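Long-range contacts in quinone reductase (Klebsiella pneumoniae subsp. pneumoniae, PDB 4GI5), which binds FAD and probably catalyses the NAD(P)H-dependent reduction of quinones: residues B[24-29]-B[114-119]; B[43-48]-B[232-237]; B[159-164]-B[249-254]; B[210-215]-B[242-247]. One frame throughout, in Å; residues are numbered along the deposited sequence.

How the interactions relate
From the N terminus, strand 24-29 pairs with strand 115-121 in interaction 1, closing a loop of 84 residues in the middle of the parallel sheet. Helix 37-51 lies within that loop and meets helix 224-239 in interaction 2, so the two contacts cross; L27 touches I46 where they adjoin. Interaction 3 opens at 159-164 and closes at 249-254, joining two loops beside the subunit interface and crossing interaction 2. Interaction 4, 210-215 with 242-247, falls wholly within the span of interaction 3 and fastens the chain leaving helix 224-239 to edge strand 209-216. R237 links interactions 2 and 4, and W242 reaches back to T115 and V25 of interaction 1.

Interaction 1: B[24-29]-B[114-119]; sequences KVLLIY and DTVIFQ
K24 and D114 open the parallel pairing with a doubled grip. K24 N donates to D114 OD2 at 2.9 Å, meeting that oxygen on its anti side, 25° out of the carboxylate plane, while K24 O takes two hydrogens, from D114 N at 2.8 Å and, at a longer 3.2 Å, from T115 N. From there the ladder is regular: L26 N to T115 O, I117 N to L26 O, I28 N to I117 O and Q119 N to I28 O, all near straight. Strand 55-60 serves the other edge of 24-29, so this is the interior of the flavodoxin-like sheet. L27 CD1 lies 3.7 Å from I117 CG2 on one face; I28 CB approaches F118 CD2 on the other. Q119 runs alongside Y29, its CD at the ring edge, and its NE2 bonds N38 O. K24 NZ binds W112 O; a water donates to D114 OD1 and accepts weakly from K24 NZ. Facing backbone N-H and C=O groups are thus paired, whereas Q119 OE1 is buried without a partner.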
loop_
_atom_site.group_PDB
_atom_site.type_symbol
_atom_site.label_atom_id
_atom_site.label_comp_id
_atom_site.label_asym_id
_atom_site.label_seq_id
_atom_site.Cartn_x
_atom_site.Cartn_y
_atom_site.Cartn_z
ATOM N N LYS B 24 -13.714 15.783 -18.338
ATOM C CA LYS B 24 -14.466 15.374 -17.179
ATOM C C LYS B 24 -13.395 14.802 -16.238
ATOM O O LYS B 24 -12.766 13.780 -16.597
ATOM C CB LYS B 24 -15.505 14.336 -17.508
ATOM C CG LYS B 24 -16.551 14.896 -18.527
ATOM C CD LYS B 24 -17.630 13.878 -18.776
ATOM C CE LYS B 24 -17.236 12.747 -19.768
ATOM N NZ LYS B 24 -18.134 11.440 -19.827
ATOM N N VAL B 25 -13.200 15.466 -15.104
ATOM C CA VAL B 25 -12.067 15.100 -14.195
ATOM C C VAL B 25 -12.677 14.620 -12.900
ATOM O O VAL B 25 -13.560 15.251 -12.349
ATOM C CB VAL B 25 -11.142 16.254 -13.880
ATOM C CG1 VAL B 25 -10.026 15.738 -12.956
ATOM C CG2 VAL B 25 -10.502 16.765 -15.136
ATOM N N LEU B 26 -12.238 13.429 -12.412
ATOM C CA LEU B 26 -12.695 12.894 -11.128
ATOM C C LEU B 26 -11.480 12.982 -10.163
ATOM O O LEU B 26 -10.398 12.497 -10.497
ATOM C CB LEU B 26 -13.116 11.464 -11.250
ATOM C CG LEU B 26 -13.404 10.691 -9.985
ATOM C CD1 LEU B 26 -14.452 11.307 -9.054
ATOM C CD2 LEU B 26 -13.710 9.232 -10.284
ATOM N N LEU B 27 -11.665 13.586 -9.047
ATOM C CA LEU B 27 -10.608 13.717 -7.996
ATOM C C LEU B 27 -10.991 12.853 -6.815
ATOM O O LEU B 27 -12.054 13.027 -6.190
ATOM C CB LEU B 27 -10.418 15.171 -7.522
ATOM C CG LEU B 27 -9.426 15.375 -6.337
ATOM C CD1 LEU B 27 -8.029 15.126 -6.769
ATOM C CD2 LEU B 27 -9.503 16.805 -5.843
ATOM N N ILE B 28 -10.179 11.826 -6.557
ATOM C CA ILE B 28 -10.322 10.976 -5.353
ATOM C C ILE B 28 -9.378 11.559 -4.344
ATOM O O ILE B 28 -8.140 11.600 -4.588
ATOM C CB ILE B 28 -10.013 9.480 -5.647
ATOM C CG1 ILE B 28 -10.731 8.885 -6.863
ATOM C CG2 ILE B 28 -10.359 8.698 -4.398
ATOM C CD1 ILE B 28 -12.226 8.987 -6.748
ATOM N N TYR B 29 -9.853 11.965 -3.171
ATOM C CA TYR B 29 -9.098 12.802 -2.214
ATOM C C TYR B 29 -9.203 12.193 -0.825
ATOM O O TYR B 29 -10.280 11.893 -0.342
ATOM C CB TYR B 29 -9.662 14.236 -2.206
ATOM C CG TYR B 29 -9.263 15.106 -1.054
ATOM C CD1 TYR B 29 -8.000 15.742 -1.010
ATOM C CD2 TYR B 29 -10.103 15.309 0.019
ATOM C CE1 TYR B 29 -7.667 16.543 0.076
ATOM C CE2 TYR B 29 -9.746 16.111 1.096
ATOM C CZ TYR B 29 -8.509 16.751 1.071
ATOM O OH TYR B 29 -8.196 17.519 2.177
ATOM N N ASP B 114 -12.978 11.223 -17.830
ATOM C CA ASP B 114 -11.906 11.033 -18.794
ATOM C C ASP B 114 -10.545 10.954 -18.076
ATOM O O ASP B 114 -9.603 10.404 -18.616
ATOM C CB ASP B 114 -11.729 12.362 -19.688
ATOM C CG ASP B 114 -12.928 12.662 -20.510
ATOM O OD1 ASP B 114 -13.365 11.675 -21.168
ATOM O OD2 ASP B 114 -13.473 13.803 -20.449
ATOM N N THR B 115 -10.426 11.643 -16.931
ATOM C CA THR B 115 -9.178 11.762 -16.215
ATOM C C THR B 115 -9.475 11.622 -14.731
ATOM O O THR B 115 -10.460 12.184 -14.203
ATOM C CB THR B 115 -8.569 13.183 -16.436
ATOM O OG1 THR B 115 -8.217 13.338 -17.840
ATOM C CG2 THR B 115 -7.281 13.336 -15.696
ATOM N N VAL B 116 -8.688 10.830 -14.056
ATOM C CA VAL B 116 -8.903 10.523 -12.663
ATOM C C VAL B 116 -7.638 10.844 -11.890
ATOM O O VAL B 116 -6.535 10.356 -12.239
ATOM C CB VAL B 116 -9.233 9.049 -12.452
ATOM C CG1 VAL B 116 -9.565 8.729 -10.988
ATOM C CG2 VAL B 116 -10.467 8.667 -13.256
ATOM N N ILE B 117 -7.755 11.680 -10.869
ATOM C CA ILE B 117 -6.631 12.116 -10.104
ATOM C C ILE B 117 -6.798 11.613 -8.665
ATOM O O ILE B 117 -7.890 11.686 -8.113
ATOM C CB ILE B 117 -6.483 13.654 -10.060
ATOM C CG1 ILE B 117 -6.280 14.172 -11.464
ATOM C CG2 ILE B 117 -5.336 14.076 -9.137
ATOM C CD1 ILE B 117 -6.344 15.681 -11.608
ATOM N N PHE B 118 -5.760 10.974 -8.121
ATOM C CA PHE B 118 -5.755 10.486 -6.739
ATOM C C PHE B 118 -4.828 11.390 -5.947
ATOM O O PHE B 118 -3.611 11.452 -6.214
ATOM C CB PHE B 118 -5.236 9.034 -6.639
ATOM C CG PHE B 118 -6.086 8.045 -7.389
ATOM C CD1 PHE B 118 -6.042 7.925 -8.765
ATOM C CD2 PHE B 118 -6.970 7.269 -6.677
ATOM C CE1 PHE B 118 -6.860 6.977 -9.417
ATOM C CE2 PHE B 118 -7.724 6.312 -7.336
ATOM C CZ PHE B 118 -7.697 6.216 -8.640
ATOM N N GLN B 119 -5.365 12.047 -4.905
ATOM C CA GLN B 119 -4.609 12.960 -4.131
ATOM C C GLN B 119 -4.592 12.531 -2.662
ATOM O O GLN B 119 -5.634 12.285 -2.075
ATOM C CB GLN B 119 -5.196 14.379 -4.161
ATOM C CG GLN B 119 -4.387 15.355 -3.439
ATOM C CD GLN B 119 -5.054 16.666 -3.223
ATOM O OE1 GLN B 119 -5.926 17.064 -3.983
ATOM N NE2 GLN B 119 -4.604 17.354 -2.177
HETATM O O HOH W 1 -15.535 10.197 -20.320
#

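Interaction 2: B[43-48]-B[232-237]; sequences NFAIRH and AALAER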
loop_
_atom_site.group_PDB
_atom_site.type_symbol
_atom_site.label_atom_id
_atom_site.label_comp_id
_atom_site.label_asym_id
_atom_site.label_seq_id
_atom_site.Cartn_x
_atom_site.Cartn_y
_atom_site.Cartn_z
ATOM N N ASN B 43 -8.360 22.319 -3.087
ATOM C CA ASN B 43 -9.236 23.442 -3.479
ATOM C C ASN B 43 -8.670 24.228 -4.629
ATOM O O ASN B 43 -9.439 24.583 -5.538
ATOM C CB ASN B 43 -9.561 24.301 -2.273
ATOM C CG ASN B 43 -10.449 23.579 -1.275
ATOM O OD1 ASN B 43 -11.256 22.644 -1.543
ATOM N ND2 ASN B 43 -10.289 24.012 -0.106
ATOM N N PHE B 44 -7.356 24.420 -4.666
ATOM C CA PHE B 44 -6.658 25.018 -5.760
ATOM C C PHE B 44 -6.903 24.253 -7.014
ATOM O O PHE B 44 -7.187 24.833 -8.086
ATOM C CB PHE B 44 -5.162 25.166 -5.444
ATOM C CG PHE B 44 -4.374 25.793 -6.533
ATOM C CD1 PHE B 44 -4.260 27.211 -6.566
ATOM C CD2 PHE B 44 -3.886 25.050 -7.570
ATOM C CE1 PHE B 44 -3.593 27.823 -7.608
ATOM C CE2 PHE B 44 -3.212 25.632 -8.656
ATOM C CZ PHE B 44 -3.043 27.031 -8.658
ATOM N N ALA B 45 -6.727 22.905 -6.973
ATOM C CA ALA B 45 -6.856 22.130 -8.196
ATOM C C ALA B 45 -8.272 22.176 -8.756
ATOM O O ALA B 45 -8.458 22.326 -9.997
ATOM C CB ALA B 45 -6.519 20.642 -7.949
ATOM N N ILE B 46 -9.240 22.064 -7.874
ATOM C CA ILE B 46 -10.652 22.035 -8.306
ATOM C C ILE B 46 -10.941 23.412 -8.982
ATOM O O ILE B 46 -11.468 23.442 -10.140
ATOM C CB ILE B 46 -11.575 21.875 -7.151
ATOM C CG1 ILE B 46 -11.541 20.423 -6.607
ATOM C CG2 ILE B 46 -13.045 22.057 -7.544
ATOM C CD1 ILE B 46 -12.172 20.269 -5.289
ATOM N N ARG B 47 -10.569 24.477 -8.297
ATOM C CA ARG B 47 -10.811 25.827 -8.928
ATOM C C ARG B 47 -10.069 26.035 -10.196
ATOM O O ARG B 47 -10.624 26.647 -11.178
ATOM C CB ARG B 47 -10.586 26.934 -7.935
ATOM C CG ARG B 47 -11.516 26.841 -6.787
ATOM C CD ARG B 47 -11.367 28.056 -5.864
ATOM N NE ARG B 47 -11.955 27.737 -4.549
ATOM C CZ ARG B 47 -11.266 27.622 -3.397
ATOM N NH1 ARG B 47 -9.925 27.782 -3.363
ATOM N NH2 ARG B 47 -11.919 27.315 -2.271
ATOM N N HIS B 48 -8.821 25.608 -10.274
ATOM C CA HIS B 48 -8.042 25.759 -11.465
ATOM C C HIS B 48 -8.700 25.051 -12.633
ATOM O O HIS B 48 -8.729 25.554 -13.801
ATOM C CB HIS B 48 -6.596 25.267 -11.234
ATOM C CG HIS B 48 -5.657 25.718 -12.272
ATOM N ND1 HIS B 48 -5.400 24.994 -13.396
ATOM C CD2 HIS B 48 -4.966 26.884 -12.396
ATOM C CE1 HIS B 48 -4.534 25.644 -14.148
ATOM N NE2 HIS B 48 -4.255 26.788 -13.561
ATOM N N ALA B 232 2.380 26.442 -8.227
ATOM C CA ALA B 232 2.811 26.668 -9.631
ATOM C C ALA B 232 3.022 25.348 -10.371
ATOM O O ALA B 232 2.635 25.168 -11.516
ATOM C CB ALA B 232 4.078 27.479 -9.623
ATOM N N ALA B 233 3.641 24.405 -9.650
ATOM C CA ALA B 233 3.879 23.038 -10.206
ATOM C C ALA B 233 2.569 22.300 -10.485
ATOM O O ALA B 233 2.408 21.718 -11.540
ATOM C CB ALA B 233 4.812 22.246 -9.243
ATOM N N LEU B 234 1.621 22.404 -9.543
ATOM C CA LEU B 234 0.338 21.828 -9.682
ATOM C C LEU B 234 -0.416 22.416 -10.911
ATOM O O LEU B 234 -0.965 21.728 -11.720
ATOM C CB LEU B 234 -0.406 21.957 -8.369
ATOM C CG LEU B 234 -1.852 21.518 -8.340
ATOM C CD1 LEU B 234 -2.032 20.089 -8.744
ATOM C CD2 LEU B 234 -2.426 21.656 -6.918
ATOM N N ALA B 235 -0.400 23.724 -11.023
ATOM C CA ALA B 235 -1.150 24.324 -12.098
ATOM C C ALA B 235 -0.562 23.870 -13.432
ATOM O O ALA B 235 -1.333 23.613 -14.386
ATOM C CB ALA B 235 -1.109 25.907 -11.906
ATOM N N GLU B 236 0.735 23.763 -13.508
ATOM C CA GLU B 236 1.440 23.344 -14.748
ATOM C C GLU B 236 1.048 21.931 -15.107
ATOM O O GLU B 236 0.759 21.642 -16.243
ATOM C CB GLU B 236 2.978 23.528 -14.640
ATOM C CG GLU B 236 3.924 22.713 -15.539
ATOM C CD GLU B 236 3.710 22.783 -16.993
ATOM O OE1 GLU B 236 3.205 23.831 -17.454
ATOM O OE2 GLU B 236 4.097 21.795 -17.700
ATOM N N ARG B 237 0.954 21.017 -14.104
ATOM C CA ARG B 237 0.438 19.699 -14.421
ATOM C C ARG B 237 -0.998 19.643 -14.866
ATOM O O ARG B 237 -1.386 18.910 -15.790
ATOM C CB ARG B 237 0.671 18.696 -13.187
ATOM C CG ARG B 237 2.122 18.477 -12.808
ATOM C CD ARG B 237 3.080 17.925 -13.895
ATOM N NE ARG B 237 2.420 16.841 -14.530
ATOM C CZ ARG B 237 2.553 15.545 -14.138
ATOM N NH1 ARG B 237 3.307 15.271 -13.139
ATOM N NH2 ARG B 237 1.859 14.628 -14.710
#
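F44 meets helix 224-239 at two places. Its CD2 lies 3.8 Å from L234 CD2, the two side chains sliding past each other in opposite senses, and its CE2 and CZ bring the ring edge to the methyl of A235. With CG anti to the backbone N (chi1 -179°), the ring extends across the gap between the helices. One residue on, A45 adds only a distant methyl contact, 4.3 Å from its CB to L234 CD2. A turn after F44, H48 lays one face of its imidazole over A235: the alanine CB sits 4.0 Å from the ring centroid and 28° off the normal, a CH-pi contact. A235 CB therefore touches the edge of one ring and the face of the other.

The short segments run in broadly the same direction, crossing at -37° with axes 10.3 Å apart. In the flavodoxin-like fold these helices, one following the first strand and the other the last, pack side by side on one face of the sheet; beneath them L234 reaches L214 and I172. No hydrogen bond spans the pair, which implies that contact here rests on dispersion and a weak CH-pi attraction, with two aromatic rings packed against one alanine methyl.

Interaction 3: B[159-164]-B[249-254]; sequences YGEGTF and FRRQNH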
loop_
_atom_site.group_PDB
_atom_site.type_symbol
_atom_site.label_atom_id
_atom_site.label_comp_id
_atom_site.label_asym_id
_atom_site.label_seq_id
_atom_site.Cartn_x
_atom_site.Cartn_y
_atom_site.Cartn_z
ATOM N N TYR B 159 -3.458 -4.600 -17.720
ATOM C CA TYR B 159 -2.195 -4.033 -17.974
ATOM C C TYR B 159 -2.142 -3.342 -19.356
ATOM O O TYR B 159 -1.586 -3.882 -20.319
ATOM C CB TYR B 159 -1.052 -4.999 -17.749
ATOM C CG TYR B 159 -0.802 -5.395 -16.286
ATOM C CD1 TYR B 159 -0.662 -4.422 -15.328
ATOM C CD2 TYR B 159 -0.755 -6.703 -15.895
ATOM C CE1 TYR B 159 -0.382 -4.735 -14.005
ATOM C CE2 TYR B 159 -0.465 -7.078 -14.558
ATOM C CZ TYR B 159 -0.239 -6.038 -13.603
ATOM O OH TYR B 159 0.009 -6.395 -12.298
ATOM N N GLY B 160 -2.782 -2.184 -19.388
ATOM C CA GLY B 160 -2.994 -1.435 -20.630
ATOM C C GLY B 160 -4.269 -1.790 -21.383
ATOM O O GLY B 160 -4.461 -1.292 -22.503
ATOM N N GLU B 161 -5.093 -2.669 -20.827
ATOM C CA GLU B 161 -6.419 -3.009 -21.284
ATOM C C GLU B 161 -7.294 -3.021 -20.052
ATOM O O GLU B 161 -6.760 -3.042 -18.896
ATOM C CB GLU B 161 -6.448 -4.430 -21.835
ATOM C CG GLU B 161 -5.733 -4.623 -23.078
ATOM C CD GLU B 161 -5.815 -6.094 -23.529
ATOM O OE1 GLU B 161 -4.784 -6.664 -23.705
ATOM O OE2 GLU B 161 -6.930 -6.660 -23.588
ATOM N N GLY B 162 -8.577 -3.042 -20.275
ATOM C CA GLY B 162 -9.572 -3.070 -19.228
ATOM C C GLY B 162 -10.590 -1.994 -19.371
ATOM O O GLY B 162 -10.594 -1.229 -20.381
ATOM N N THR B 163 -11.392 -1.846 -18.298
ATOM C CA THR B 163 -12.500 -0.929 -18.265
ATOM C C THR B 163 -12.092 0.484 -18.442
ATOM O O THR B 163 -12.870 1.278 -19.000
ATOM C CB THR B 163 -13.327 -1.164 -16.962
ATOM O OG1 THR B 163 -13.796 -2.502 -17.011
ATOM C CG2 THR B 163 -14.513 -0.249 -16.832
ATOM N N PHE B 164 -10.858 0.861 -18.038
ATOM C CA PHE B 164 -10.437 2.226 -18.035
ATOM C C PHE B 164 -9.610 2.661 -19.247
ATOM O O PHE B 164 -9.068 3.745 -19.287
ATOM C CB PHE B 164 -9.777 2.670 -16.696
ATOM C CG PHE B 164 -10.596 2.272 -15.449
ATOM C CD1 PHE B 164 -11.979 2.394 -15.423
ATOM C CD2 PHE B 164 -9.938 1.841 -14.312
ATOM C CE1 PHE B 164 -12.728 1.966 -14.349
ATOM C CE2 PHE B 164 -10.648 1.526 -13.190
ATOM C CZ PHE B 164 -12.050 1.525 -13.199
ATOM N N PHE B 249 4.547 2.086 -19.684
ATOM C CA PHE B 249 4.444 0.758 -19.193
ATOM C C PHE B 249 4.113 -0.201 -20.376
ATOM O O PHE B 249 3.312 0.143 -21.277
ATOM C CB PHE B 249 3.339 0.627 -18.147
ATOM C CG PHE B 249 3.646 1.311 -16.832
ATOM C CD1 PHE B 249 4.766 0.957 -16.093
ATOM C CD2 PHE B 249 2.703 2.096 -16.260
ATOM C CE1 PHE B 249 5.006 1.513 -14.825
ATOM C CE2 PHE B 249 2.947 2.643 -14.972
ATOM C CZ PHE B 249 4.033 2.333 -14.289
ATOM N N ARG B 250 4.609 -1.420 -20.287
ATOM C CA ARG B 250 4.456 -2.418 -21.349
ATOM C C ARG B 250 3.098 -3.103 -21.243
ATOM O O ARG B 250 2.700 -3.581 -20.132
ATOM C CB ARG B 250 5.559 -3.436 -21.325
ATOM C CG ARG B 250 6.942 -2.924 -21.611
ATOM C CD ARG B 250 7.889 -4.069 -21.590
ATOM N NE ARG B 250 9.276 -3.667 -21.652
ATOM C CZ ARG B 250 9.897 -3.380 -22.789
ATOM N NH1 ARG B 250 9.231 -3.448 -23.944
ATOM N NH2 ARG B 250 11.158 -3.100 -22.733
ATOM N N ARG B 251 2.357 -3.265 -22.323
ATOM C CA ARG B 251 1.128 -4.021 -22.285
ATOM C C ARG B 251 1.357 -5.513 -22.081
ATOM O O ARG B 251 2.324 -6.072 -22.582
ATOM C CB ARG B 251 0.258 -3.766 -23.516
ATOM C CG ARG B 251 -0.096 -2.313 -23.696
ATOM C CD ARG B 251 -1.550 -2.096 -24.014
ATOM N NE ARG B 251 -1.876 -2.495 -25.397
ATOM C CZ ARG B 251 -3.120 -2.536 -25.900
ATOM N NH1 ARG B 251 -3.276 -2.924 -27.199
ATOM N NH2 ARG B 251 -4.207 -2.221 -25.207
ATOM N N GLN B 252 0.451 -6.173 -21.365
ATOM C CA GLN B 252 0.654 -7.566 -21.070
ATOM C C GLN B 252 0.472 -8.516 -22.296
ATOM O O GLN B 252 1.265 -9.413 -22.464
ATOM C CB GLN B 252 -0.363 -8.054 -20.052
ATOM C CG GLN B 252 -0.220 -9.511 -19.639
ATOM C CD GLN B 252 -1.269 -9.899 -18.615
ATOM O OE1 GLN B 252 -1.073 -9.797 -17.359
ATOM N NE2 GLN B 252 -2.393 -10.364 -19.107
ATOM N N ASN B 253 -0.548 -8.222 -23.075
ATOM C CA ASN B 253 -1.121 -9.271 -23.989
ATOM C C ASN B 253 -0.701 -9.082 -25.457
ATOM O O ASN B 253 -1.226 -9.764 -26.286
ATOM C CB ASN B 253 -2.620 -9.318 -23.934
ATOM C CG ASN B 253 -3.136 -9.731 -22.562
ATOM O OD1 ASN B 253 -2.670 -10.698 -21.982
ATOM N ND2 ASN B 253 -4.170 -9.079 -22.136
ATOM N N HIS B 254 0.285 -8.283 -25.745
ATOM C CA HIS B 254 0.522 -7.970 -27.182
ATOM C C HIS B 254 1.921 -8.235 -27.624
ATOM O O HIS B 254 2.416 -7.600 -28.559
ATOM C CB HIS B 254 0.031 -6.534 -27.387
ATOM C CG HIS B 254 -1.447 -6.405 -27.210
ATOM N ND1 HIS B 254 -2.325 -6.790 -28.196
ATOM C CD2 HIS B 254 -2.211 -6.131 -26.121
ATOM C CE1 HIS B 254 -3.578 -6.712 -27.742
ATOM N NE2 HIS B 254 -3.535 -6.324 -26.474
HETATM O O HOH W 2 -2.508 -5.994 -22.375
#
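The Y159 ring receives Q252 OE1 at its edge, in plane, with CD2 3.4 Å from that oxygen and the amide turned 70° to the ring; Q252 OE1 has its bond from R158. Both segments are irregular loops, the first leading into strand 168-174 of the flavodoxin-like fold and the second following its last helix. H200 stacks on the Y159 ring, Y205 meets it edge-to-face, and its OH bonds N188 of the second subunit. The R251 guanidinium takes G160 O at its edge, through NH2, and H254 CD2 over one face. H254 in turn has R251 NH1 above one face of its imidazole and the E161 carboxylate at its edge.

The backbones are tied by Q252 N to Y159 O, 3.2 Å long. E161, extended beyond CG, brings OE1 to a 2.9 Å, nearly straight bond from N253 ND2 (168°), which approaches from above the carboxylate plane, and to a weak bond from H254 NE2. G160 has positive phi, a conformation suited to glycine, and its CA lies 3.7 Å from R251 CD. N253 OD1 has two partners, W155 N and Q252 NE2, the latter at 2.9 Å in a nearly straight bond of 175°.

Interaction 4: B[210-215]-B[242-247]; sequences VLPPLV and WQTEPI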
loop_
_atom_site.group_PDB
_atom_site.type_symbol
_atom_site.label_atom_id
_atom_site.label_comp_id
_atom_site.label_asym_id
_atom_site.label_seq_id
_atom_site.Cartn_x
_atom_site.Cartn_y
_atom_site.Cartn_z
ATOM N N VAL B 210 -1.152 6.135 -17.436
ATOM C CA VAL B 210 -0.755 6.735 -16.201
ATOM C C VAL B 210 0.243 7.866 -16.478
ATOM O O VAL B 210 1.279 7.670 -17.116
ATOM C CB VAL B 210 -0.087 5.686 -15.296
ATOM C CG1 VAL B 210 0.177 6.299 -13.926
ATOM C CG2 VAL B 210 -0.967 4.417 -15.276
ATOM N N LEU B 211 -0.089 9.060 -16.035
ATOM C CA LEU B 211 0.838 10.153 -16.153
ATOM C C LEU B 211 1.879 10.104 -15.070
ATOM O O LEU B 211 1.615 9.583 -13.969
ATOM C CB LEU B 211 0.070 11.463 -16.104
ATOM C CG LEU B 211 -1.108 11.577 -17.037
ATOM C CD1 LEU B 211 -1.646 12.957 -16.923
ATOM C CD2 LEU B 211 -0.642 11.367 -18.433
ATOM N N PRO B 212 3.064 10.711 -15.272
ATOM C CA PRO B 212 4.046 10.845 -14.189
ATOM C C PRO B 212 3.447 11.503 -12.980
ATOM O O PRO B 212 2.600 12.404 -13.152
ATOM C CB PRO B 212 5.146 11.748 -14.797
ATOM C CG PRO B 212 5.040 11.453 -16.254
ATOM C CD PRO B 212 3.571 11.350 -16.533
ATOM N N PRO B 213 3.741 10.994 -11.801
ATOM C CA PRO B 213 3.121 11.558 -10.597
ATOM C C PRO B 213 3.636 12.951 -10.285
ATOM O O PRO B 213 4.765 13.259 -10.666
ATOM C CB PRO B 213 3.548 10.564 -9.530
ATOM C CG PRO B 213 4.868 10.007 -10.004
ATOM C CD PRO B 213 4.692 9.932 -11.473
ATOM N N LEU B 214 2.842 13.714 -9.558
ATOM C CA LEU B 214 3.277 14.975 -9.000
ATOM C C LEU B 214 3.533 14.739 -7.506
ATOM O O LEU B 214 2.600 14.393 -6.782
ATOM C CB LEU B 214 2.149 15.966 -9.151
ATOM C CG LEU B 214 2.439 17.323 -8.531
ATOM C CD1 LEU B 214 3.715 17.957 -9.062
ATOM C CD2 LEU B 214 1.263 18.230 -8.787
ATOM N N VAL B 215 4.772 14.743 -7.151
ATOM C CA VAL B 215 5.186 14.500 -5.781
ATOM C C VAL B 215 5.929 15.690 -5.176
ATOM O O VAL B 215 6.908 16.218 -5.751
ATOM C CB VAL B 215 6.119 13.265 -5.674
ATOM C CG1 VAL B 215 6.458 12.929 -4.234
ATOM C CG2 VAL B 215 5.472 12.103 -6.393
ATOM N N TRP B 242 -3.631 16.495 -20.768
ATOM C CA TRP B 242 -3.897 15.799 -22.035
ATOM C C TRP B 242 -2.753 15.968 -23.031
ATOM O O TRP B 242 -2.880 15.480 -24.087
ATOM C CB TRP B 242 -5.233 16.219 -22.633
ATOM C CG TRP B 242 -6.261 15.805 -21.718
ATOM C CD1 TRP B 242 -6.806 14.545 -21.607
ATOM C CD2 TRP B 242 -6.832 16.599 -20.650
ATOM N NE1 TRP B 242 -7.707 14.530 -20.556
ATOM C CE2 TRP B 242 -7.763 15.778 -19.968
ATOM C CE3 TRP B 242 -6.685 17.932 -20.224
ATOM C CZ2 TRP B 242 -8.558 16.257 -18.898
ATOM C CZ3 TRP B 242 -7.494 18.362 -19.116
ATOM C CH2 TRP B 242 -8.346 17.452 -18.446
ATOM N N GLN B 243 -1.645 16.588 -22.665
ATOM C CA GLN B 243 -0.478 16.704 -23.496
ATOM C C GLN B 243 0.689 15.891 -22.938
ATOM O O GLN B 243 1.486 15.440 -23.687
ATOM C CB GLN B 243 -0.031 18.162 -23.599
ATOM C CG GLN B 243 -1.151 19.055 -24.036
ATOM C CD GLN B 243 -0.810 20.520 -23.753
ATOM O OE1 GLN B 243 0.294 20.986 -24.034
ATOM N NE2 GLN B 243 -1.738 21.224 -23.143
ATOM N N THR B 244 0.752 15.615 -21.622
ATOM C CA THR B 244 1.952 14.995 -21.043
ATOM C C THR B 244 2.029 13.545 -21.501
ATOM O O THR B 244 0.966 12.880 -21.610
ATOM C CB THR B 244 1.741 15.060 -19.478
ATOM O OG1 THR B 244 1.760 16.427 -19.044
ATOM C CG2 THR B 244 2.793 14.316 -18.720
ATOM N N GLU B 245 3.211 13.080 -21.780
ATOM C CA GLU B 245 3.381 11.699 -22.256
ATOM C C GLU B 245 3.133 10.757 -21.007
ATOM O O GLU B 245 3.775 10.958 -20.023
ATOM C CB GLU B 245 4.828 11.489 -22.667
ATOM C CG GLU B 245 5.093 10.202 -23.353
ATOM C CD GLU B 245 4.422 10.208 -24.728
ATOM O OE1 GLU B 245 4.278 11.332 -25.304
ATOM O OE2 GLU B 245 4.027 9.109 -25.194
ATOM N N PRO B 246 2.306 9.745 -21.193
ATOM C CA PRO B 246 2.208 8.714 -20.114
ATOM C C PRO B 246 3.414 7.955 -19.852
ATOM O O PRO B 246 4.291 7.807 -20.676
ATOM C CB PRO B 246 1.105 7.794 -20.581
ATOM C CG PRO B 246 0.364 8.565 -21.652
ATOM C CD PRO B 246 1.420 9.452 -22.301
ATOM N N ILE B 247 3.504 7.388 -18.641
ATOM C CA ILE B 247 4.576 6.444 -18.326
ATOM C C ILE B 247 4.439 5.273 -19.329
ATOM O O ILE B 247 3.343 4.688 -19.483
ATOM C CB ILE B 247 4.394 5.903 -16.874
ATOM C CG1 ILE B 247 4.460 7.061 -15.883
ATOM C CG2 ILE B 247 5.405 4.835 -16.520
ATOM C CD1 ILE B 247 4.076 6.673 -14.422
HETATM O O HOH W 3 0.718 4.395 -18.757
#
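I247 is fitted closely against V210 and the prolines after L211. I247 N donates to V210 O at 2.7 Å, almost straight along the carbonyl direction (C=O...N 176°), and I247 CG1 rests 3.5 Å from that same oxygen. With CG1 beside the backbone N (chi1 -61°) and the chain extended beyond it (chi2 171°), CD1 reaches V210 CG1, 3.9 Å away, and L211 O. P246 presses its CB on V210 O from the neighbouring position, so a single carbonyl oxygen is met by a proline, an isoleucine and an N-H. At this same end a water accepts from V210 N and donates to I247 O, the water oxygen 2.7 Å from I247 O.

Strand 209-216, interrupted by a bulge or short loop, is an edge strand of the parallel sheet within this chain, and the segment 242-247 trails over it after helix 224-239.

P212 belongs to the close part too: its CD meets T244 CG2 at 3.8 Å and E245 O at 3.5 Å, the proline and threonine side chains passing in opposite directions. T244 OG1 is hydrogen-bonded to T240 O. The open side lies at E245, which turns its CB away from strand 209-216 and is exposed.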